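Local coordinates for protein gingipain R2 Pro-Domain (Porphyromonas gingivalis, PDB 4IEF) that binds the mature domain of the cysteine peptidase gingipain R2 as its pro-domain and probably keeps the enzyme latent in the zymogen, at residues Asn13-Arg17 with Val28-Asp33; Lys44-Pro50 with Val96-Pro100; Ser70-Ala74 with Val202-Tyr206; Val86-Phe90 with Thr167-Val171; Pro129-Leu135 with Val149-Gln155. All coordinates share one frame. Residue numbers count along the deposited sequence, not the author numbering.

Contact 1 (Asn13-Arg17 with Val28-Asp33); sequences NPQVR and VQFRMD
Asn-13 opens a type I beta turn that runs to Val-16 and leads the chain into an antiparallel pairing with strand 28-31. With chi1 t, Asn-13 OD1 accepts from Gln-15 N at 3.0 Å, an Asx turn, while Asn-13 ND2 donates to Arg-31 O at 3.2 Å. Pro-14 takes the next corner. Gln-15, chi1 m, stretches along the partner segment so that NE2 donates to Asp-33 OD2 at 3.0 Å and CB rests 3.5 Å from Arg-31 CB; OD1 of the same aspartate is held by Thr-53. Val-16 lies opposite Phe-30 (CA to CA 4.6 Å), sets CG2 3.8 Å from Phe-30 CD2, and offers its CA to Gln-29 O at 3.3 Å. Arg-17 is extended and forms a hydrogen-bonded pair with Gln-29: Arg-17 N to Gln-29 O 3.1 Å, Gln-29 N to Arg-17 O 2.9 Å. Gln-29 NE2 lies over one face of the Arg-17 guanidinium, 3.2 Å from Arg-17 CZ, without a hydrogen bond, both being donors. Arg-17 NH1 comes within 3.6 Å of Arg-31 NH1, like charges; Arg-31 has its salt bridge with Glu-168. A turn thus feeds the open end of beta hairpin 17-22/25-31 in the antiparallel sheet.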
# COMPACT_ATOMS: atom_id res chain seq x y z
N ASN A 13 -11.89 -15.83 -3.04
CA ASN A 13 -12.91 -16.86 -3.26
C ASN A 13 -13.16 -16.97 -4.78
O ASN A 13 -13.62 -15.99 -5.38
CB ASN A 13 -14.19 -16.56 -2.48
CG ASN A 13 -15.21 -17.68 -2.43
OD1 ASN A 13 -15.41 -18.43 -3.39
ND2 ASN A 13 -15.93 -17.77 -1.34
N PRO A 14 -12.84 -18.13 -5.41
CA PRO A 14 -13.02 -18.25 -6.87
C PRO A 14 -14.47 -18.40 -7.31
O PRO A 14 -14.78 -18.21 -8.48
CB PRO A 14 -12.22 -19.51 -7.24
CG PRO A 14 -11.49 -19.92 -5.99
CD PRO A 14 -12.28 -19.38 -4.85
N GLN A 15 -15.36 -18.76 -6.36
CA GLN A 15 -16.78 -18.99 -6.62
C GLN A 15 -17.58 -17.67 -6.59
O GLN A 15 -18.73 -17.64 -7.04
CB GLN A 15 -17.33 -20.02 -5.62
CG GLN A 15 -16.71 -21.41 -5.78
CD GLN A 15 -17.57 -22.51 -5.22
OE1 GLN A 15 -18.64 -22.83 -5.76
NE2 GLN A 15 -17.10 -23.15 -4.16
N VAL A 16 -16.95 -16.56 -6.13
CA VAL A 16 -17.57 -15.23 -6.14
C VAL A 16 -17.37 -14.65 -7.54
O VAL A 16 -16.23 -14.49 -7.99
CB VAL A 16 -17.04 -14.30 -5.01
CG1 VAL A 16 -17.63 -12.89 -5.12
CG2 VAL A 16 -17.35 -14.90 -3.64
N ARG A 17 -18.49 -14.43 -8.27
CA ARG A 17 -18.44 -13.93 -9.65
C ARG A 17 -19.52 -12.89 -9.96
O ARG A 17 -20.61 -12.93 -9.39
CB ARG A 17 -18.50 -15.08 -10.68
CG ARG A 17 -19.80 -15.91 -10.71
CD ARG A 17 -19.81 -16.79 -11.95
NE ARG A 17 -21.10 -17.47 -12.15
CZ ARG A 17 -21.29 -18.78 -12.01
NH1 ARG A 17 -20.28 -19.57 -11.64
NH2 ARG A 17 -22.49 -19.31 -12.21
N VAL A 28 -24.10 -9.63 -8.29
CA VAL A 28 -22.95 -10.35 -7.75
C VAL A 28 -23.42 -11.65 -7.09
O VAL A 28 -24.35 -11.65 -6.28
CB VAL A 28 -22.10 -9.47 -6.77
CG1 VAL A 28 -20.84 -10.20 -6.30
CG2 VAL A 28 -21.73 -8.13 -7.40
N GLN A 29 -22.76 -12.75 -7.45
CA GLN A 29 -23.02 -14.07 -6.90
C GLN A 29 -21.93 -14.47 -5.92
O GLN A 29 -20.74 -14.39 -6.21
CB GLN A 29 -23.13 -15.11 -8.03
CG GLN A 29 -23.06 -16.57 -7.56
CD GLN A 29 -23.20 -17.56 -8.68
OE1 GLN A 29 -24.26 -17.71 -9.29
NE2 GLN A 29 -22.12 -18.28 -8.98
N PHE A 30 -22.36 -14.91 -4.74
CA PHE A 30 -21.50 -15.48 -3.71
C PHE A 30 -21.80 -16.96 -3.63
O PHE A 30 -22.97 -17.36 -3.66
CB PHE A 30 -21.70 -14.81 -2.34
CG PHE A 30 -21.15 -15.62 -1.19
CD1 PHE A 30 -21.93 -16.60 -0.56
CD2 PHE A 30 -19.83 -15.45 -0.76
CE1 PHE A 30 -21.39 -17.41 0.45
CE2 PHE A 30 -19.31 -16.24 0.28
CZ PHE A 30 -20.09 -17.21 0.87
N ARG A 31 -20.75 -17.77 -3.48
CA ARG A 31 -20.88 -19.19 -3.24
C ARG A 31 -19.90 -19.58 -2.15
O ARG A 31 -18.76 -19.10 -2.14
CB ARG A 31 -20.68 -20.01 -4.52
CG ARG A 31 -21.96 -20.14 -5.35
CD ARG A 31 -21.70 -20.84 -6.67
NE ARG A 31 -22.95 -21.11 -7.38
CZ ARG A 31 -23.02 -21.57 -8.63
NH1 ARG A 31 -21.92 -21.80 -9.32
NH2 ARG A 31 -24.20 -21.79 -9.19
N MET A 32 -20.38 -20.38 -1.17
CA MET A 32 -19.57 -20.83 -0.04
C MET A 32 -18.40 -21.70 -0.53
O MET A 32 -18.61 -22.63 -1.30
CB MET A 32 -20.43 -21.59 0.99
CG MET A 32 -19.66 -21.98 2.26
SD MET A 32 -18.93 -20.58 3.16
CE MET A 32 -20.36 -20.02 4.09
N ASP A 33 -17.19 -21.37 -0.08
CA ASP A 33 -16.00 -22.10 -0.49
C ASP A 33 -15.13 -22.42 0.72
O ASP A 33 -14.83 -21.53 1.53
CB ASP A 33 -15.21 -21.29 -1.54
CG ASP A 33 -14.07 -22.07 -2.17
OD1 ASP A 33 -12.92 -21.87 -1.75
OD2 ASP A 33 -14.34 -22.89 -3.07

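Contact 2 (Lys44-Pro50 with Val96-Pro100); sequences KGVAQVP and VLIAP
Two backbone hydrogen bonds, both made by Gln-48, hold this contact: Gln-48 N donates to Leu-97 O at 2.8 Å, and Gln-48 O accepts from Ala-99 N at 2.9 Å. They bracket Ile-98, whose CA lies 4.8 Å from that of Gln-48, and make a single bridge. Segment 45-50 is an extended strand, with phi 101° at Gly-45; 96-100 has no regular structure. CA-H...O contacts flank the bonds, Ala-47 CA to Leu-97 O at 3.4 Å and Ile-98 CA to Gln-48 O at 3.6 Å. Ala-47 CB packs 3.8 Å from both Leu-97 CG and Ala-99 CB, and Val-49 CG2 (chi1 t) meets Ala-99 CB at 3.7 Å. Leu-97, chi1 t and chi2 p, brings CD2 to 3.4 Å from Val-46 O. Ile-98, m at both chi angles, turns CD1 back to 3.8 Å from Pro-50 CG. Tyr-118 touches Ala-47 and Leu-97 and makes a cation-pi contact with Lys-44, while Val-49 also packs on an apolar side chain of the mature-domain chain. The result is an isolated beta bridge, laying an irregular segment against one edge of hairpin 36-42/45-51.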
# COMPACT_ATOMS: atom_id res chain seq x y z
N LYS A 44 -18.21 -22.03 28.06
CA LYS A 44 -19.39 -22.84 27.74
C LYS A 44 -18.99 -24.18 27.06
O LYS A 44 -19.85 -24.88 26.54
CB LYS A 44 -20.36 -22.05 26.84
CG LYS A 44 -21.06 -20.89 27.54
CD LYS A 44 -21.99 -20.15 26.59
CE LYS A 44 -22.57 -18.89 27.20
NZ LYS A 44 -23.58 -19.18 28.25
N GLY A 45 -17.70 -24.51 27.10
CA GLY A 45 -17.15 -25.71 26.49
C GLY A 45 -16.47 -25.44 25.16
O GLY A 45 -16.07 -24.30 24.89
N VAL A 46 -16.34 -26.47 24.32
CA VAL A 46 -15.71 -26.34 23.00
C VAL A 46 -16.66 -25.63 22.05
O VAL A 46 -17.78 -26.11 21.81
CB VAL A 46 -15.23 -27.69 22.41
CG1 VAL A 46 -14.64 -27.52 21.01
CG2 VAL A 46 -14.21 -28.33 23.33
N ALA A 47 -16.21 -24.50 21.51
CA ALA A 47 -16.94 -23.69 20.56
C ALA A 47 -16.22 -23.72 19.21
O ALA A 47 -15.04 -24.06 19.15
CB ALA A 47 -17.07 -22.27 21.07
N GLN A 48 -16.93 -23.38 18.13
CA GLN A 48 -16.38 -23.43 16.77
C GLN A 48 -16.12 -22.05 16.19
O GLN A 48 -16.99 -21.18 16.23
CB GLN A 48 -17.32 -24.22 15.83
CG GLN A 48 -17.58 -25.68 16.25
CD GLN A 48 -16.33 -26.53 16.36
OE1 GLN A 48 -15.43 -26.47 15.52
NE2 GLN A 48 -16.25 -27.33 17.42
N VAL A 49 -14.92 -21.87 15.62
CA VAL A 49 -14.53 -20.65 14.92
C VAL A 49 -14.70 -20.95 13.42
O VAL A 49 -13.93 -21.74 12.87
CB VAL A 49 -13.11 -20.11 15.27
CG1 VAL A 49 -12.72 -18.93 14.38
CG2 VAL A 49 -13.00 -19.73 16.74
N PRO A 50 -15.73 -20.39 12.76
CA PRO A 50 -15.91 -20.68 11.33
C PRO A 50 -14.93 -19.89 10.46
O PRO A 50 -14.59 -18.75 10.77
CB PRO A 50 -17.36 -20.25 11.05
CG PRO A 50 -17.92 -19.78 12.38
CD PRO A 50 -16.76 -19.47 13.25
N VAL A 96 -24.98 -26.44 17.40
CA VAL A 96 -23.66 -25.90 17.13
C VAL A 96 -23.38 -24.78 18.12
O VAL A 96 -24.24 -23.92 18.33
CB VAL A 96 -23.52 -25.41 15.66
CG1 VAL A 96 -22.12 -24.90 15.36
CG2 VAL A 96 -23.90 -26.51 14.67
N LEU A 97 -22.20 -24.79 18.73
CA LEU A 97 -21.78 -23.71 19.60
C LEU A 97 -20.75 -22.89 18.84
O LEU A 97 -19.64 -23.38 18.60
CB LEU A 97 -21.25 -24.22 20.96
CG LEU A 97 -20.66 -23.17 21.92
CD1 LEU A 97 -21.73 -22.20 22.42
CD2 LEU A 97 -19.97 -23.84 23.09
N ILE A 98 -21.14 -21.69 18.38
CA ILE A 98 -20.26 -20.77 17.65
C ILE A 98 -19.53 -19.92 18.68
O ILE A 98 -20.16 -19.40 19.60
CB ILE A 98 -21.02 -19.92 16.59
CG1 ILE A 98 -21.60 -20.80 15.45
CG2 ILE A 98 -20.17 -18.75 16.03
CD1 ILE A 98 -20.59 -21.54 14.50
N ALA A 99 -18.19 -19.81 18.53
CA ALA A 99 -17.32 -19.04 19.41
C ALA A 99 -17.65 -17.54 19.38
O ALA A 99 -17.97 -17.01 18.32
CB ALA A 99 -15.87 -19.26 19.03
N PRO A 100 -17.56 -16.83 20.54
CA PRO A 100 -17.83 -15.39 20.53
C PRO A 100 -16.62 -14.60 20.04
O PRO A 100 -15.48 -15.02 20.22
CB PRO A 100 -18.16 -15.09 21.99
CG PRO A 100 -17.37 -16.10 22.75
CD PRO A 100 -17.17 -17.30 21.88

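Contact 3 (Ser70-Ala74 with Val202-Tyr206)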
# COMPACT_ATOMS: atom_id res chain seq x y z
N SER A 70 -16.42 -9.46 1.47
CA SER A 70 -16.61 -8.10 0.96
C SER A 70 -15.98 -7.91 -0.41
O SER A 70 -14.88 -8.41 -0.67
CB SER A 70 -16.04 -7.08 1.94
OG SER A 70 -16.70 -7.14 3.19
N ARG A 71 -16.70 -7.19 -1.29
CA ARG A 71 -16.28 -6.86 -2.65
C ARG A 71 -16.66 -5.43 -3.00
O ARG A 71 -17.75 -4.96 -2.65
CB ARG A 71 -16.88 -7.84 -3.68
CG ARG A 71 -16.22 -9.22 -3.72
CD ARG A 71 -14.76 -9.17 -4.15
NE ARG A 71 -14.15 -10.50 -4.13
CZ ARG A 71 -14.10 -11.32 -5.18
NH1 ARG A 71 -14.60 -10.95 -6.35
NH2 ARG A 71 -13.55 -12.52 -5.06
N SER A 72 -15.76 -4.75 -3.70
CA SER A 72 -15.93 -3.36 -4.11
C SER A 72 -16.56 -3.25 -5.48
O SER A 72 -16.22 -4.03 -6.39
CB SER A 72 -14.60 -2.62 -4.08
OG SER A 72 -14.04 -2.62 -2.77
N LEU A 73 -17.48 -2.30 -5.62
CA LEU A 73 -18.16 -2.05 -6.89
C LEU A 73 -18.11 -0.58 -7.27
O LEU A 73 -18.25 0.28 -6.40
CB LEU A 73 -19.63 -2.50 -6.82
CG LEU A 73 -19.94 -3.99 -6.64
CD1 LEU A 73 -21.38 -4.18 -6.17
CD2 LEU A 73 -19.68 -4.78 -7.93
N ALA A 74 -17.92 -0.31 -8.57
CA ALA A 74 -18.02 1.03 -9.14
C ALA A 74 -19.54 1.32 -9.21
O ALA A 74 -20.27 0.55 -9.86
CB ALA A 74 -17.35 1.08 -10.51
N VAL A 202 -9.53 -2.75 -8.18
CA VAL A 202 -10.34 -2.45 -7.00
C VAL A 202 -11.80 -2.88 -7.26
O VAL A 202 -12.36 -3.60 -6.44
CB VAL A 202 -10.23 -0.95 -6.58
CG1 VAL A 202 -11.33 -0.54 -5.60
CG2 VAL A 202 -8.86 -0.64 -5.99
N PHE A 203 -12.40 -2.45 -8.38
CA PHE A 203 -13.80 -2.74 -8.71
C PHE A 203 -13.92 -3.95 -9.63
O PHE A 203 -13.29 -4.00 -10.68
CB PHE A 203 -14.47 -1.50 -9.34
CG PHE A 203 -14.25 -0.21 -8.59
CD1 PHE A 203 -13.46 0.80 -9.13
CD2 PHE A 203 -14.79 -0.02 -7.32
CE1 PHE A 203 -13.23 1.98 -8.42
CE2 PHE A 203 -14.58 1.18 -6.62
CZ PHE A 203 -13.80 2.17 -7.18
N MET A 204 -14.73 -4.94 -9.21
CA MET A 204 -14.94 -6.17 -9.98
C MET A 204 -15.92 -5.96 -11.17
O MET A 204 -16.03 -6.85 -12.02
CB MET A 204 -15.39 -7.35 -9.08
CG MET A 204 -16.74 -7.19 -8.38
SD MET A 204 -17.18 -8.60 -7.31
CE MET A 204 -17.47 -9.88 -8.52
N ASN A 205 -16.58 -4.79 -11.25
CA ASN A 205 -17.53 -4.46 -12.31
C ASN A 205 -17.03 -3.31 -13.23
O ASN A 205 -17.78 -2.89 -14.12
CB ASN A 205 -18.89 -4.08 -11.70
CG ASN A 205 -18.89 -2.76 -10.97
OD1 ASN A 205 -17.98 -2.44 -10.19
ND2 ASN A 205 -19.89 -1.94 -11.23
N TYR A 206 -15.78 -2.83 -13.04
CA TYR A 206 -15.22 -1.71 -13.81
C TYR A 206 -15.01 -2.04 -15.30
O TYR A 206 -15.46 -1.26 -16.14
CB TYR A 206 -13.90 -1.20 -13.19
CG TYR A 206 -13.42 0.09 -13.83
CD1 TYR A 206 -14.04 1.31 -13.56
CD2 TYR A 206 -12.37 0.09 -14.75
CE1 TYR A 206 -13.63 2.49 -14.17
CE2 TYR A 206 -11.95 1.26 -15.37
CZ TYR A 206 -12.58 2.46 -15.07
OH TYR A 206 -12.17 3.63 -15.68
O HOH W 1 -13.71 -5.76 -5.18
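Val-202 ends the helix, and its carbonyl O lies 3.4 Å from Ser-72 CB; a water accepts from Ser-72 N at 2.7 Å and lies in hydrogen-bonding position 2.8 Å from Val-202 O. Phe-203 is where the chain leaves helical geometry. One face of its ring receives Ala-74 CB, 4.2 Å from the ring centroid, a CH-pi contact, and its CA points a hydrogen at Ser-72 O (3.6 Å). Met-204 N reaches that same Ser-72 O at 3.3 Å, a weak bond; its side chain puts CG 3.8 Å from Leu-73 CD2, and SD weakly accepts from Arg-71 NH1 at 3.6 Å, though the main partner of Arg-71 is Glu-54. Asn-205, chi1 p, then mimics a neighbouring strand: OD1 takes Ala-74 N at 2.7 Å while ND2 gives to Ala-74 O at 2.9 Å. Ser-72 OG turns to an acidic side chain of the mature-domain chain. The Asn-205 amide thus joins the chain after helix 196-202 to the end of strand 69-74, beside the surface that meets the mature domain.

Contact 4 (Val86-Phe90 with Thr167-Val171); sequences VSSKF and TEIVV
This is an antiparallel ladder within the large sheet of the pro-domain, interrupted at each end by a classic beta bulge. Strands 86-90 and 168-171 run with axes 4.6 Å apart at closest approach and directions 167° apart. Ser-88 and Ile-169 form the central non-hydrogen-bonded pair, CA to CA 4.5 Å, with Ser-88 CA 3.3 Å from Glu-168 O and Ile-169 CA 3.5 Å from Ser-87 O. Ser-87 with Val-170 is a hydrogen-bonded pair: Val-170 N to Ser-87 O 2.7 Å, Ser-87 N to Val-170 O 3.2 Å. Val-86 N also donates to Val-170 O, at 2.9 Å: Val-86 and Ser-87 both face Val-170, the first bulge, with psi near -21° at Val-86. Past the centre, Lys-89 and Glu-168 form the next hydrogen-bonded pair (CA to CA 5.3 Å), Lys-89 N donating to Glu-168 O at 3.0 Å. Thr-167 and Glu-168 both face Lys-89, the second classic bulge, with psi -28° at Thr-167. Thr-167 N and Thr-167 OG1 make weak bonds to Lys-89 O, at 3.0 and 3.4 Å. Val-86 CG2 meets Val-170 CG1 at 3.7 Å. Ser-87, Lys-89, Glu-168 and Val-170 share one face, where Glu-168 pairs with Arg-31; Ile-169 points to the other, against Phe-151 and Pro-153. Beyond the corner at Thr-167, strand 168-171 lies between 79-93 and 25-31, an inner strand of the antiparallel sheet.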
# COMPACT_ATOMS: atom_id res chain seq x y z
N VAL A 86 -31.60 -11.32 -4.51
CA VAL A 86 -32.50 -11.81 -5.56
C VAL A 86 -32.57 -13.35 -5.55
O VAL A 86 -33.54 -13.92 -6.04
CB VAL A 86 -32.17 -11.25 -6.98
CG1 VAL A 86 -32.45 -9.75 -7.04
CG2 VAL A 86 -30.74 -11.56 -7.41
N SER A 87 -31.55 -14.00 -4.96
CA SER A 87 -31.45 -15.46 -4.88
C SER A 87 -30.60 -15.85 -3.65
O SER A 87 -29.58 -15.22 -3.39
CB SER A 87 -30.84 -16.03 -6.16
OG SER A 87 -30.55 -17.41 -6.08
N SER A 88 -31.07 -16.86 -2.89
CA SER A 88 -30.39 -17.38 -1.70
C SER A 88 -30.75 -18.84 -1.47
O SER A 88 -31.85 -19.27 -1.80
CB SER A 88 -30.71 -16.54 -0.46
OG SER A 88 -32.07 -16.65 -0.08
N LYS A 89 -29.81 -19.60 -0.90
CA LYS A 89 -29.93 -21.03 -0.61
C LYS A 89 -29.13 -21.33 0.65
O LYS A 89 -27.96 -20.94 0.73
CB LYS A 89 -29.40 -21.83 -1.82
CG LYS A 89 -29.53 -23.35 -1.73
CD LYS A 89 -28.67 -24.04 -2.80
CE LYS A 89 -29.24 -23.99 -4.20
NZ LYS A 89 -28.23 -24.37 -5.22
N PHE A 90 -29.75 -21.99 1.64
CA PHE A 90 -29.01 -22.32 2.86
C PHE A 90 -29.31 -23.74 3.36
O PHE A 90 -30.32 -24.34 3.01
CB PHE A 90 -29.27 -21.28 3.99
CG PHE A 90 -30.61 -21.34 4.70
CD1 PHE A 90 -30.82 -22.21 5.76
CD2 PHE A 90 -31.63 -20.47 4.35
CE1 PHE A 90 -32.05 -22.26 6.41
CE2 PHE A 90 -32.85 -20.49 5.03
CZ PHE A 90 -33.05 -21.39 6.05
N THR A 167 -25.07 -21.40 1.15
CA THR A 167 -24.19 -21.98 0.13
C THR A 167 -24.13 -21.08 -1.10
O THR A 167 -23.10 -21.07 -1.79
CB THR A 167 -24.62 -23.40 -0.23
OG1 THR A 167 -25.98 -23.39 -0.67
CG2 THR A 167 -24.44 -24.37 0.94
N GLU A 168 -25.21 -20.31 -1.37
CA GLU A 168 -25.28 -19.37 -2.48
C GLU A 168 -26.12 -18.15 -2.12
O GLU A 168 -27.18 -18.28 -1.50
CB GLU A 168 -25.83 -20.03 -3.75
CG GLU A 168 -25.69 -19.17 -5.00
CD GLU A 168 -26.40 -19.73 -6.21
OE1 GLU A 168 -25.71 -20.31 -7.08
OE2 GLU A 168 -27.65 -19.62 -6.28
N ILE A 169 -25.63 -16.96 -2.49
CA ILE A 169 -26.29 -15.66 -2.33
C ILE A 169 -26.05 -14.85 -3.60
O ILE A 169 -24.90 -14.59 -3.96
CB ILE A 169 -25.86 -14.84 -1.06
CG1 ILE A 169 -25.97 -15.65 0.26
CG2 ILE A 169 -26.66 -13.52 -0.97
CD1 ILE A 169 -25.15 -15.06 1.44
N VAL A 170 -27.13 -14.42 -4.27
CA VAL A 170 -27.04 -13.56 -5.44
C VAL A 170 -27.69 -12.24 -5.06
O VAL A 170 -28.86 -12.21 -4.66
CB VAL A 170 -27.63 -14.16 -6.75
CG1 VAL A 170 -27.43 -13.21 -7.93
CG2 VAL A 170 -27.01 -15.52 -7.06
N VAL A 171 -26.93 -11.14 -5.18
CA VAL A 171 -27.44 -9.81 -4.85
C VAL A 171 -27.48 -8.90 -6.08
O VAL A 171 -26.66 -9.03 -6.99
CB VAL A 171 -26.67 -9.12 -3.68
CG1 VAL A 171 -26.80 -9.91 -2.38
CG2 VAL A 171 -25.20 -8.86 -4.03

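Contact 5 (Pro129-Leu135 with Val149-Gln155); sequences PGEIATL and VNFAPLQ
Backbone hydrogen bonds set the register: Thr-134 pairs with Asn-150 (Thr-134 N to Asn-150 O 3.0 Å, Asn-150 N to Thr-134 O 2.8 Å), and Ala-152 N donates to Ile-132 O at 2.7 Å. Ala-133/Phe-151 and Leu-135/Val-149 are non-hydrogen-bonded pairs, CA atoms 4.7 Å apart; the directions of strands 133-135 and 149-151 are 157° apart, axes 4.6 Å at closest approach. Residues 133-135 and 149-155 belong to the arms of the beta hairpin 133-141/144-157; 129-132 is the loop leading into it. Side-chain amides add polar bonds: Asn-150 ND2 donates to Thr-134 OG1 at 2.9 Å, while its OD1 meets Ser-70 and a basic side chain of the mature-domain chain. Gln-155, m at chi1 and chi2, accepts from Gly-130 N at OE1 (3.1 Å) and donates from NE2 to Glu-131 O (3.1 Å) and Ala-152 O (2.9 Å). Between the two segments apolar packing is slight: Pro-129, after a cis peptide, sets CG 4.0 Å from Ala-152 CB, and Leu-135 CD2 lies 4.0 Å from Val-149 CB.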
# COMPACT_ATOMS: atom_id res chain seq x y z
N PRO A 129 -25.94 -11.99 12.12
CA PRO A 129 -26.13 -10.55 12.38
C PRO A 129 -27.55 -10.05 12.05
O PRO A 129 -27.95 -8.99 12.53
CB PRO A 129 -25.07 -9.90 11.47
CG PRO A 129 -24.95 -10.85 10.31
CD PRO A 129 -25.14 -12.23 10.90
N GLY A 130 -28.29 -10.82 11.25
CA GLY A 130 -29.65 -10.50 10.84
C GLY A 130 -29.83 -10.41 9.34
O GLY A 130 -30.71 -11.06 8.78
N GLU A 131 -28.99 -9.59 8.69
CA GLU A 131 -28.99 -9.38 7.23
C GLU A 131 -27.94 -10.27 6.58
O GLU A 131 -26.83 -10.39 7.11
CB GLU A 131 -28.72 -7.90 6.86
CG GLU A 131 -29.61 -6.84 7.49
CD GLU A 131 -31.12 -6.93 7.34
OE1 GLU A 131 -31.83 -6.72 8.35
OE2 GLU A 131 -31.60 -7.16 6.21
N ILE A 132 -28.27 -10.89 5.45
CA ILE A 132 -27.33 -11.76 4.74
C ILE A 132 -26.53 -10.95 3.70
O ILE A 132 -25.55 -11.46 3.17
CB ILE A 132 -28.01 -13.03 4.13
CG1 ILE A 132 -28.98 -12.70 2.98
CG2 ILE A 132 -28.68 -13.89 5.21
CD1 ILE A 132 -29.18 -13.83 2.01
N ALA A 133 -26.94 -9.67 3.46
CA ALA A 133 -26.27 -8.76 2.53
C ALA A 133 -26.44 -7.30 2.95
O ALA A 133 -27.56 -6.86 3.25
CB ALA A 133 -26.78 -8.96 1.12
N THR A 134 -25.32 -6.55 3.00
CA THR A 134 -25.30 -5.13 3.36
C THR A 134 -24.36 -4.34 2.43
O THR A 134 -23.58 -4.92 1.67
CB THR A 134 -24.84 -4.91 4.82
OG1 THR A 134 -23.47 -5.30 4.95
CG2 THR A 134 -25.75 -5.60 5.86
N LEU A 135 -24.44 -3.00 2.51
CA LEU A 135 -23.56 -2.08 1.80
C LEU A 135 -22.77 -1.27 2.81
O LEU A 135 -23.34 -0.82 3.81
CB LEU A 135 -24.33 -1.14 0.85
CG LEU A 135 -24.88 -1.73 -0.45
CD1 LEU A 135 -25.83 -0.77 -1.09
CD2 LEU A 135 -23.77 -2.07 -1.44
N VAL A 149 -20.03 -4.16 -1.17
CA VAL A 149 -21.15 -5.05 -0.87
C VAL A 149 -20.61 -6.17 0.05
O VAL A 149 -19.55 -6.74 -0.22
CB VAL A 149 -21.92 -5.57 -2.13
CG1 VAL A 149 -21.04 -6.42 -3.05
CG2 VAL A 149 -23.19 -6.33 -1.73
N ASN A 150 -21.31 -6.45 1.16
CA ASN A 150 -20.92 -7.48 2.12
C ASN A 150 -21.92 -8.63 2.15
O ASN A 150 -23.12 -8.41 2.32
CB ASN A 150 -20.77 -6.89 3.53
CG ASN A 150 -20.09 -5.55 3.54
OD1 ASN A 150 -18.92 -5.43 3.17
ND2 ASN A 150 -20.84 -4.51 3.88
N PHE A 151 -21.40 -9.85 2.01
CA PHE A 151 -22.20 -11.07 2.13
C PHE A 151 -21.99 -11.64 3.51
O PHE A 151 -20.84 -11.78 3.92
CB PHE A 151 -21.78 -12.11 1.07
CG PHE A 151 -22.00 -11.71 -0.36
CD1 PHE A 151 -20.97 -11.15 -1.11
CD2 PHE A 151 -23.24 -11.92 -0.97
CE1 PHE A 151 -21.17 -10.81 -2.46
CE2 PHE A 151 -23.44 -11.58 -2.31
CZ PHE A 151 -22.40 -11.03 -3.04
N ALA A 152 -23.08 -11.94 4.24
CA ALA A 152 -23.02 -12.56 5.56
C ALA A 152 -23.67 -13.96 5.43
O ALA A 152 -24.87 -14.10 5.67
CB ALA A 152 -23.70 -11.68 6.61
N PRO A 153 -22.91 -14.97 4.95
CA PRO A 153 -23.51 -16.29 4.70
C PRO A 153 -23.63 -17.20 5.92
O PRO A 153 -24.05 -18.35 5.78
CB PRO A 153 -22.56 -16.90 3.67
CG PRO A 153 -21.23 -16.34 4.03
CD PRO A 153 -21.47 -14.97 4.58
N LEU A 154 -23.24 -16.70 7.10
CA LEU A 154 -23.32 -17.48 8.33
C LEU A 154 -24.22 -16.73 9.32
O LEU A 154 -23.85 -15.66 9.82
CB LEU A 154 -21.92 -17.77 8.90
CG LEU A 154 -20.97 -18.60 8.00
CD1 LEU A 154 -19.58 -18.59 8.54
CD2 LEU A 154 -21.46 -20.04 7.83
N GLN A 155 -25.43 -17.27 9.53
CA GLN A 155 -26.44 -16.71 10.42
C GLN A 155 -26.63 -17.68 11.58
O GLN A 155 -26.85 -18.87 11.36
CB GLN A 155 -27.76 -16.44 9.66
CG GLN A 155 -27.61 -15.51 8.44
CD GLN A 155 -27.38 -14.05 8.77
OE1 GLN A 155 -27.98 -13.49 9.69
NE2 GLN A 155 -26.54 -13.39 7.97

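Overall arrangement
From the N terminus, contact 1 closes first, a short loop around the opening hairpin. Contact 2 follows, closed by 96-100; it crosses contacts 3 and 4, since 70-74 and 86-90 lie inside its loop while their partners 202-206 and 167-171 lie beyond it. Contact 3 closes the longest loop, joining strand 69-74 to the C-terminal segment, with contact 4 nested within it and contact 5 inside contact 4. Contacts 1, 3, 4 and 5 share the large sheet: 25-31 neighbours 162-176, which neighbours 144-157, which neighbours 69-74, and Phe-30 packs on Phe-151 and Pro-153. Contact 2 lies apart, its centre about 33 Å from that of contact 3, but touches contact 5 through Pro-50 and Leu-154.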